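Side-chain contacts in extracellular solute-binding protein, family 1 (PDB 6FTH), which probably binds human milk oligosaccharides outside the cell and delivers them to an ABC transporter for uptake: residues N472-M475 against Q476-T480; L360-E363 against K364-V367; M214-L217 against N218-G221; V35-P38 against A39-K42. All coordinates share one frame; numbering follows the deposited sequence.

Overall arrangement
The chain has the two-lobed build of periplasmic-binding-protein-like solute receptors. Interactions 2 and 4 belong to the lobe with the sheet that contains strand 29-36. Their centres lie about 18 Å apart, and helix 47-56 follows the loop of interaction 4 and packs on interaction 2. Interactions 1 and 3 lie in the other half of the molecule, with centres also about 18 Å apart. These two touch, the methyl CG2 of Thr478 resting 3.5 Å from CE of Met214. Interactions 1 and 2 are the most distant pair, about 45 Å between centres, on opposite sides of the chain's centre. None of the four contacts includes a bound ligand.

Interaction 1: residues N472-M475 against Q476-T480; sequences NVVM and QKTAT
Val474 and Thr478 lie side by side one helical turn apart and point the same way. CG1 of Val474 passes 3.7 Å from OG1 of Thr478. The hydroxyl also turns back along the helix and donates to Val474 O at 2.7 Å. It can do so because OG1 lies beside its own backbone N (chi1 -61°), which leaves methyl CG2 anti to that N. Val474 O is therefore gripped twice, since Thr478 N donates to it as well, at 2.8 Å. The two donors come from opposite faces of the carbonyl plane. OG1 has a further hydrogen-bond partner in the hydroxyl of Tyr251.

Val473 and Lys477 form a second parallel pair on another side of the helix. Here the contact is aliphatic, CG1 of Val473 to CG of Lys477 at 4.0 Å. The lysine chain then bends away, and its NZ makes a salt bridge with Glu490 of helix 487-500. The main-chain bonds are regular: Lys477 N donates to Val473 O at 2.9 Å and 171°.

Val474 also packs on Tyr494 and Leu498. Such i to i+4 pairs, and a threonine hydroxyl bonded to the carbonyl four residues back, are common in alpha-helices. Here they lie on helix 457-484, with Val474 and Thr478 buried and Asn472 and Gln476 exposed.

Interaction 2: residues L360-E363 against K364-V367; sequences LYSE and KYSV
Ser362 turns OG between its backbone N and carbonyl carbon (chi1 73°), which sets the oxygen over the first turn of helix 363-371. There it accepts a weak bond from Tyr365 N at 3.4 Å, fairly straight at 160°. Ser366 has a different setting, with OG anti to its carbonyl carbon and beside its own N (chi1 -72°). This sends the hydroxyl back to Leu360 O, which it meets at 2.9 Å in the carbonyl plane, on a lone pair.

Ser362 is thus the N-cap of the helix, and Ser366 ties that helix to the end of helix 350-360. Several bonds hold the turn between the two helices. Ser362 O receives Ser366 N at 2.8 Å, and OG of Ser362 is also bonded to Leu359 O. The hydroxyl of Ser366 has Trp412 N as another partner.

CG of Lys364 lies 3.8 Å above one face of the Tyr365 ring, toward the rim. The phenol OH is bonded to Asp55 of helix 47-56. Glu363 and Val367 run side by side, with CG of the glutamate 4.1 Å from CG2 of the valine. The carboxylate of Glu363 extends onward to Arg384, through a salt bridge, and to the hydroxyl of Tyr386.

Interaction 3: residues M214-L217 against N218-G221; sequences MLLL and NSTG
The flat amide of Asn218 meets the carbonyl of Leu215 through its nitrogen. ND2 donates to Leu215 O at 2.9 Å, with the acceptor tilted 22° out of the amide plane. CD2 of Leu215 lies 4.0 Å from the same ND2, and the two side chains run side by side, pointing the same way. With CG beside its own backbone N (chi1 -70°), the amide is carried back to the Leu215 carbonyl. Leu215 O also takes the backbone N of Asn218, which approaches from above the carbonyl plane. This oxygen, on a buried residue, thus takes two donors from Asn218. ND2 has a second partner in OG1 of Thr224.

Thr220 repeats the double grip two residues on. Its OG1 reaches Leu217 O at 2.7 Å, in the carbonyl plane and on a lone pair. Thr220 N donates to that same oxygen at 2.9 Å, from above the plane.

The Ser219 hydroxyl bonds to other parts of the chain: Pro317 O and the indole nitrogen of Trp173. Its OG still touches CD2 of Leu216 at 3.7 Å. The bonds from each N to the carbonyl three residues back are those of a 3-10-like run of successive turns. Gly221, whose N still bonds Asn218 O, has a positive phi of 95°.

The segment lies in the long connection between strands 197-199 and 235-238. Leu215 and Leu216 pack on Phe296 of strand 292-297. Leu216 also meets Tyr258 of helix 249-263, and Met214 reaches across to Met482 of helix 457-484.

Interaction 4: residues V35-P38 against A39-K42; sequences VKRP and ATDK
Lys36 and Thr40 cross obliquely near the end of strand 29-36. The lysine curls over the threonine, its chain bent at every torsion beyond CB. CE comes 3.3 Å from OG1 of Thr40. NZ continues to Asp41 O, to which it donates at 2.7 Å, and adds a weak bond to OG1. Thr40 in turn gives its hydroxyl proton to Arg37 O at 2.7 Å, in the carbonyl plane. Its chi1 of 53° places OG1 between the backbone N and the carbonyl carbon, facing that oxygen.

These bonds are built on a type II beta turn from Arg37 to Thr40. Ala39 occupies its third position with a positive phi of 77°. The methyl of Ala39 lies at the edge of the Arg37 guanidinium, near its plane, with CB 3.9 Å from NH1. That same NH1 donates to Pro38 O at 2.9 Å, so the arginine side chain grips the carbonyl of the turn's middle peptide.

Two salt bridges and the bonds of Asp41 anchor this shell. NZ of Lys36 forms a salt bridge with Glu64, and NE of Arg37 forms another with Asp407. Asp41 OD1 accepts from its neighbour Lys42 N and from the side chain of Asn45.

The turn lies at the surface, between strand 29-36 and helix 47-56. Lys36 is backbone-bonded to Val65 of the adjacent strand 59-66. Ala39 and Asp41 bond through their backbones to Phe402, and Pro38 touches Glu67 of helix 67-80.

Interaction 1: residues N472-M475 against Q476-T480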
loop_
_atom_site.group_PDB
_atom_site.type_symbol
_atom_site.label_atom_id
_atom_site.label_comp_id
_atom_site.label_asym_id
_atom_site.label_seq_id
_atom_site.Cartn_x
_atom_site.Cartn_y
_atom_site.Cartn_z
ATOM N N ASN A 472 4.915 16.857 -12.361
ATOM C CA ASN A 472 5.061 18.253 -11.954
ATOM C C ASN A 472 3.862 19.076 -12.402
ATOM O O ASN A 472 3.326 19.885 -11.635
ATOM C CB ASN A 472 6.331 18.866 -12.544
ATOM C CG ASN A 472 7.611 18.241 -12.018
ATOM O OD1 ASN A 472 7.691 17.798 -10.875
ATOM N ND2 ASN A 472 8.644 18.237 -12.864
ATOM N N VAL A 473 3.420 18.885 -13.647
ATOM C CA VAL A 473 2.268 19.619 -14.151
ATOM C C VAL A 473 1.012 19.203 -13.406
ATOM O O VAL A 473 0.228 20.047 -12.966
ATOM C CB VAL A 473 2.119 19.412 -15.671
ATOM C CG1 VAL A 473 0.847 20.065 -16.216
ATOM C CG2 VAL A 473 3.382 19.919 -16.406
ATOM N N VAL A 474 0.787 17.892 -13.282
ATOM C CA VAL A 474 -0.443 17.400 -12.667
ATOM C C VAL A 474 -0.572 17.930 -11.246
ATOM O O VAL A 474 -1.641 18.408 -10.843
ATOM C CB VAL A 474 -0.486 15.859 -12.699
ATOM C CG1 VAL A 474 -1.681 15.328 -11.867
ATOM C CG2 VAL A 474 -0.623 15.341 -14.124
ATOM N N MET A 475 0.505 17.825 -10.466
ATOM C CA MET A 475 0.440 18.194 -9.055
ATOM C C MET A 475 0.168 19.685 -8.910
ATOM O O MET A 475 -0.676 20.096 -8.105
ATOM C CB MET A 475 1.749 17.787 -8.368
ATOM C CG MET A 475 1.942 18.279 -6.939
ATOM S SD MET A 475 3.464 17.664 -6.134
ATOM C CE MET A 475 4.517 17.374 -7.560
ATOM N N GLN A 476 0.855 20.508 -9.708
ATOM C CA GLN A 476 0.669 21.951 -9.621
ATOM C C GLN A 476 -0.734 22.355 -10.049
ATOM O O GLN A 476 -1.420 23.099 -9.338
ATOM C CB GLN A 476 1.734 22.657 -10.467
ATOM C CG GLN A 476 1.730 24.172 -10.346
ATOM C CD GLN A 476 0.761 24.851 -11.303
ATOM O OE1 GLN A 476 -0.138 25.591 -10.883
ATOM N NE2 GLN A 476 0.951 24.617 -12.602
ATOM N N LYS A 477 -1.181 21.896 -11.226
ATOM C CA LYS A 477 -2.481 22.308 -11.720
ATOM C C LYS A 477 -3.600 21.754 -10.853
ATOM O O LYS A 477 -4.580 22.453 -10.578
ATOM C CB LYS A 477 -2.680 21.881 -13.170
ATOM C CG LYS A 477 -1.642 22.458 -14.139
ATOM C CD LYS A 477 -2.127 23.698 -14.866
ATOM C CE LYS A 477 -2.637 24.758 -13.930
ATOM N NZ LYS A 477 -2.693 26.106 -14.583
ATOM N N THR A 478 -3.489 20.494 -10.432
ATOM C CA THR A 478 -4.563 19.909 -9.644
ATOM C C THR A 478 -4.766 20.684 -8.342
ATOM O O THR A 478 -5.896 21.060 -7.998
ATOM C CB THR A 478 -4.273 18.430 -9.380
ATOM O OG1 THR A 478 -4.198 17.716 -10.629
ATOM C CG2 THR A 478 -5.401 17.828 -8.571
ATOM N N ALA A 479 -3.669 20.971 -7.634
ATOM C CA ALA A 479 -3.788 21.679 -6.362
ATOM C C ALA A 479 -4.345 23.080 -6.578
ATOM O O ALA A 479 -5.219 23.538 -5.830
ATOM C CB ALA A 479 -2.434 21.740 -5.662
ATOM N N THR A 480 -3.861 23.774 -7.610
ATOM C CA THR A 480 -4.339 25.132 -7.881
ATOM C C THR A 480 -5.825 25.135 -8.214
ATOM O O THR A 480 -6.596 25.947 -7.690
ATOM C CB THR A 480 -3.516 25.743 -9.021
ATOM O OG1 THR A 480 -2.151 25.849 -8.590
ATOM C CG2 THR A 480 -4.064 27.113 -9.413
#

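Interaction 2: residues L360-E363 against K364-V367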
loop_
_atom_site.group_PDB
_atom_site.type_symbol
_atom_site.label_atom_id
_atom_site.label_comp_id
_atom_site.label_asym_id
_atom_site.label_seq_id
_atom_site.Cartn_x
_atom_site.Cartn_y
_atom_site.Cartn_z
ATOM N N LEU A 360 13.046 -19.328 6.008
ATOM C CA LEU A 360 12.303 -18.088 6.210
ATOM C C LEU A 360 10.837 -18.254 5.856
ATOM O O LEU A 360 9.967 -17.713 6.549
ATOM C CB LEU A 360 12.901 -16.937 5.389
ATOM C CG LEU A 360 14.212 -16.358 5.936
ATOM C CD1 LEU A 360 14.865 -15.491 4.873
ATOM C CD2 LEU A 360 14.017 -15.559 7.208
ATOM N N TYR A 361 10.561 -19.006 4.784
ATOM C CA TYR A 361 9.214 -19.209 4.260
ATOM C C TYR A 361 8.503 -20.408 4.878
ATOM O O TYR A 361 7.362 -20.714 4.501
ATOM C CB TYR A 361 9.264 -19.265 2.720
ATOM C CG TYR A 361 9.434 -17.860 2.148
ATOM C CD1 TYR A 361 10.660 -17.203 2.197
ATOM C CD2 TYR A 361 8.353 -17.163 1.636
ATOM C CE1 TYR A 361 10.806 -15.902 1.740
ATOM C CE2 TYR A 361 8.494 -15.856 1.163
ATOM C CZ TYR A 361 9.715 -15.240 1.217
ATOM O OH TYR A 361 9.874 -13.943 0.775
ATOM N N SER A 362 9.130 -21.070 5.850
ATOM C CA SER A 362 8.400 -22.066 6.612
ATOM C C SER A 362 7.468 -21.365 7.587
ATOM O O SER A 362 7.686 -20.216 7.970
ATOM C CB SER A 362 9.372 -22.955 7.406
ATOM O OG SER A 362 9.939 -22.267 8.502
ATOM N N GLU A 363 6.447 -22.094 8.046
ATOM C CA GLU A 363 5.511 -21.510 9.000
ATOM C C GLU A 363 6.223 -21.082 10.278
ATOM O O GLU A 363 5.979 -19.981 10.792
ATOM C CB GLU A 363 4.381 -22.501 9.277
ATOM C CG GLU A 363 3.295 -21.995 10.210
ATOM C CD GLU A 363 2.167 -22.991 10.389
ATOM O OE1 GLU A 363 1.863 -23.666 9.377
ATOM O OE2 GLU A 363 1.600 -23.093 11.509
ATOM N N LYS A 364 7.142 -21.930 10.767
ATOM C CA LYS A 364 7.939 -21.642 11.959
ATOM C C LYS A 364 8.566 -20.250 11.917
ATOM O O LYS A 364 8.440 -19.470 12.874
ATOM C CB LYS A 364 9.029 -22.713 12.077
ATOM C CG LYS A 364 9.972 -22.576 13.254
ATOM C CD LYS A 364 11.075 -23.668 13.264
ATOM C CE LYS A 364 10.535 -25.070 13.490
ATOM N NZ LYS A 364 11.647 -26.072 13.615
ATOM N N TYR A 365 9.228 -19.908 10.812
ATOM C CA TYR A 365 9.955 -18.632 10.767
ATOM C C TYR A 365 9.131 -17.493 10.176
ATOM O O TYR A 365 9.359 -16.336 10.518
ATOM C CB TYR A 365 11.329 -18.785 10.109
ATOM C CG TYR A 365 12.227 -19.610 11.000
ATOM C CD1 TYR A 365 12.661 -19.095 12.191
ATOM C CD2 TYR A 365 12.551 -20.909 10.683
ATOM C CE1 TYR A 365 13.434 -19.849 13.077
ATOM C CE2 TYR A 365 13.331 -21.687 11.543
ATOM C CZ TYR A 365 13.761 -21.139 12.738
ATOM O OH TYR A 365 14.514 -21.895 13.613
ATOM N N SER A 366 8.152 -17.789 9.333
ATOM C CA SER A 366 7.291 -16.718 8.842
ATOM C C SER A 366 6.465 -16.129 9.975
ATOM O O SER A 366 6.371 -14.904 10.116
ATOM C CB SER A 366 6.389 -17.238 7.716
ATOM O OG SER A 366 7.102 -17.483 6.514
ATOM N N VAL A 367 5.901 -16.981 10.834
ATOM C CA VAL A 367 5.118 -16.473 11.951
ATOM C C VAL A 367 5.999 -15.708 12.927
ATOM O O VAL A 367 5.616 -14.631 13.398
ATOM C CB VAL A 367 4.319 -17.602 12.635
ATOM C CG1 VAL A 367 3.667 -17.079 13.896
ATOM C CG2 VAL A 367 3.271 -18.161 11.676
#

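Interaction 3: residues M214-L217 against N218-G221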
loop_
_atom_site.group_PDB
_atom_site.type_symbol
_atom_site.label_atom_id
_atom_site.label_comp_id
_atom_site.label_asym_id
_atom_site.label_seq_id
_atom_site.Cartn_x
_atom_site.Cartn_y
_atom_site.Cartn_z
ATOM N N MET A 214 -7.920 11.747 -4.265
ATOM C CA MET A 214 -8.408 11.215 -5.542
ATOM C C MET A 214 -9.026 9.844 -5.407
ATOM O O MET A 214 -9.441 9.252 -6.405
ATOM C CB MET A 214 -7.308 11.229 -6.603
ATOM C CG MET A 214 -6.839 12.622 -6.944
ATOM S SD MET A 214 -8.243 13.683 -7.281
ATOM C CE MET A 214 -7.506 15.323 -7.350
ATOM N N LEU A 215 -9.132 9.321 -4.201
ATOM C CA LEU A 215 -9.997 8.170 -3.999
ATOM C C LEU A 215 -11.438 8.458 -4.418
ATOM O O LEU A 215 -12.196 7.510 -4.648
ATOM C CB LEU A 215 -9.922 7.722 -2.550
ATOM C CG LEU A 215 -8.639 7.013 -2.145
ATOM C CD1 LEU A 215 -8.549 6.966 -0.637
ATOM C CD2 LEU A 215 -8.576 5.593 -2.734
ATOM N N LEU A 216 -11.840 9.729 -4.535
ATOM C CA LEU A 216 -13.166 10.049 -5.074
ATOM C C LEU A 216 -13.316 9.677 -6.549
ATOM O O LEU A 216 -14.442 9.683 -7.060
ATOM C CB LEU A 216 -13.540 11.525 -4.844
ATOM C CG LEU A 216 -13.928 11.878 -3.407
ATOM C CD1 LEU A 216 -14.504 13.287 -3.400
ATOM C CD2 LEU A 216 -14.928 10.920 -2.806
ATOM N N LEU A 217 -12.226 9.328 -7.241
ATOM C CA LEU A 217 -12.393 8.789 -8.592
ATOM C C LEU A 217 -13.265 7.546 -8.586
ATOM O O LEU A 217 -13.985 7.284 -9.557
ATOM C CB LEU A 217 -11.039 8.442 -9.211
ATOM C CG LEU A 217 -10.222 9.629 -9.716
ATOM C CD1 LEU A 217 -8.751 9.277 -9.903
ATOM C CD2 LEU A 217 -10.826 10.137 -11.030
ATOM N N ASN A 218 -13.258 6.786 -7.488
ATOM C CA ASN A 218 -14.104 5.595 -7.420
ATOM C C ASN A 218 -15.590 5.954 -7.509
ATOM O O ASN A 218 -16.396 5.157 -8.026
ATOM C CB ASN A 218 -13.794 4.837 -6.125
ATOM C CG ASN A 218 -12.412 4.196 -6.150
ATOM O OD1 ASN A 218 -12.145 3.235 -6.903
ATOM N ND2 ASN A 218 -11.508 4.724 -5.331
ATOM N N SER A 219 -15.958 7.145 -7.027
ATOM C CA SER A 219 -17.325 7.653 -7.142
ATOM C C SER A 219 -17.770 7.732 -8.582
ATOM O O SER A 219 -18.976 7.682 -8.850
ATOM C CB SER A 219 -17.432 9.081 -6.596
ATOM O OG SER A 219 -17.112 9.126 -5.230
ATOM N N THR A 220 -16.828 7.933 -9.496
ATOM C CA THR A 220 -17.134 8.159 -10.906
ATOM C C THR A 220 -17.128 6.885 -11.720
ATOM O O THR A 220 -17.438 6.942 -12.925
ATOM C CB THR A 220 -16.140 9.150 -11.537
ATOM O OG1 THR A 220 -14.865 8.529 -11.770
ATOM C CG2 THR A 220 -15.948 10.380 -10.675
ATOM N N GLY A 221 -16.796 5.756 -11.116
ATOM C CA GLY A 221 -16.735 4.498 -11.818
ATOM C C GLY A 221 -15.363 4.107 -12.315
ATOM O O GLY A 221 -15.257 3.134 -13.071
#

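Interaction 4: residues V35-P38 against A39-K42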
loop_
_atom_site.group_PDB
_atom_site.type_symbol
_atom_site.label_atom_id
_atom_site.label_comp_id
_atom_site.label_asym_id
_atom_site.label_seq_id
_atom_site.Cartn_x
_atom_site.Cartn_y
_atom_site.Cartn_z
ATOM N N VAL A 35 16.959 -4.601 5.325
ATOM C CA VAL A 35 16.424 -3.252 5.446
ATOM C C VAL A 35 15.289 -3.341 6.458
ATOM O O VAL A 35 14.356 -4.138 6.286
ATOM C CB VAL A 35 15.934 -2.726 4.088
ATOM C CG1 VAL A 35 15.424 -1.308 4.205
ATOM C CG2 VAL A 35 17.043 -2.830 3.029
ATOM N N LYS A 36 15.395 -2.568 7.535
ATOM C CA LYS A 36 14.581 -2.745 8.729
ATOM C C LYS A 36 13.402 -1.776 8.810
ATOM O O LYS A 36 13.517 -0.579 8.509
ATOM C CB LYS A 36 15.445 -2.561 9.980
ATOM C CG LYS A 36 16.549 -3.595 10.169
ATOM C CD LYS A 36 16.069 -5.023 10.535
ATOM C CE LYS A 36 15.389 -5.102 11.893
ATOM N NZ LYS A 36 16.265 -4.475 12.958
ATOM N N ARG A 37 12.272 -2.299 9.267
ATOM C CA ARG A 37 11.157 -1.456 9.652
ATOM C C ARG A 37 11.556 -0.599 10.854
ATOM O O ARG A 37 12.324 -1.040 11.715
ATOM C CB ARG A 37 10.007 -2.347 10.094
ATOM C CG ARG A 37 8.693 -1.662 10.346
ATOM C CD ARG A 37 7.788 -2.634 11.045
ATOM N NE ARG A 37 6.438 -2.140 11.241
ATOM C CZ ARG A 37 6.056 -1.352 12.243
ATOM N NH1 ARG A 37 6.932 -0.909 13.145
ATOM N NH2 ARG A 37 4.785 -0.988 12.346
ATOM N N PRO A 38 11.027 0.613 10.961
ATOM C CA PRO A 38 11.188 1.346 12.216
ATOM C C PRO A 38 10.622 0.552 13.387
ATOM O O PRO A 38 9.750 -0.311 13.226
ATOM C CB PRO A 38 10.393 2.637 11.982
ATOM C CG PRO A 38 10.407 2.830 10.510
ATOM C CD PRO A 38 10.367 1.423 9.922
ATOM N N ALA A 39 11.153 0.833 14.573
ATOM C CA ALA A 39 10.638 0.332 15.851
ATOM C C ALA A 39 11.001 -1.117 16.122
ATOM O O ALA A 39 10.463 -1.701 17.080
ATOM C CB ALA A 39 9.118 0.487 15.995
ATOM N N THR A 40 11.895 -1.708 15.339
ATOM C CA THR A 40 12.353 -3.074 15.530
ATOM C C THR A 40 13.659 -3.107 16.320
ATOM O O THR A 40 14.506 -2.205 16.200
ATOM C CB THR A 40 12.519 -3.766 14.171
ATOM O OG1 THR A 40 13.362 -2.979 13.312
ATOM C CG2 THR A 40 11.181 -3.976 13.504
ATOM N N ASP A 41 13.800 -4.137 17.154
ATOM C CA ASP A 41 15.060 -4.453 17.811
ATOM C C ASP A 41 16.076 -4.891 16.764
ATOM O O ASP A 41 15.759 -5.114 15.583
ATOM C CB ASP A 41 14.850 -5.582 18.833
ATOM C CG ASP A 41 15.912 -5.618 19.934
ATOM O OD1 ASP A 41 16.950 -4.929 19.828
ATOM O OD2 ASP A 41 15.687 -6.354 20.922
ATOM N N LYS A 42 17.329 -4.961 17.186
ATOM C CA LYS A 42 18.361 -5.530 16.342
ATOM C C LYS A 42 18.064 -7.014 16.124
ATOM O O LYS A 42 17.613 -7.706 17.035
ATOM C CB LYS A 42 19.703 -5.340 17.052
ATOM C CG LYS A 42 20.918 -5.332 16.154
ATOM C CD LYS A 42 21.096 -6.711 15.562
ATOM C CE LYS A 42 22.421 -6.956 14.970
ATOM N NZ LYS A 42 22.322 -8.072 14.034
#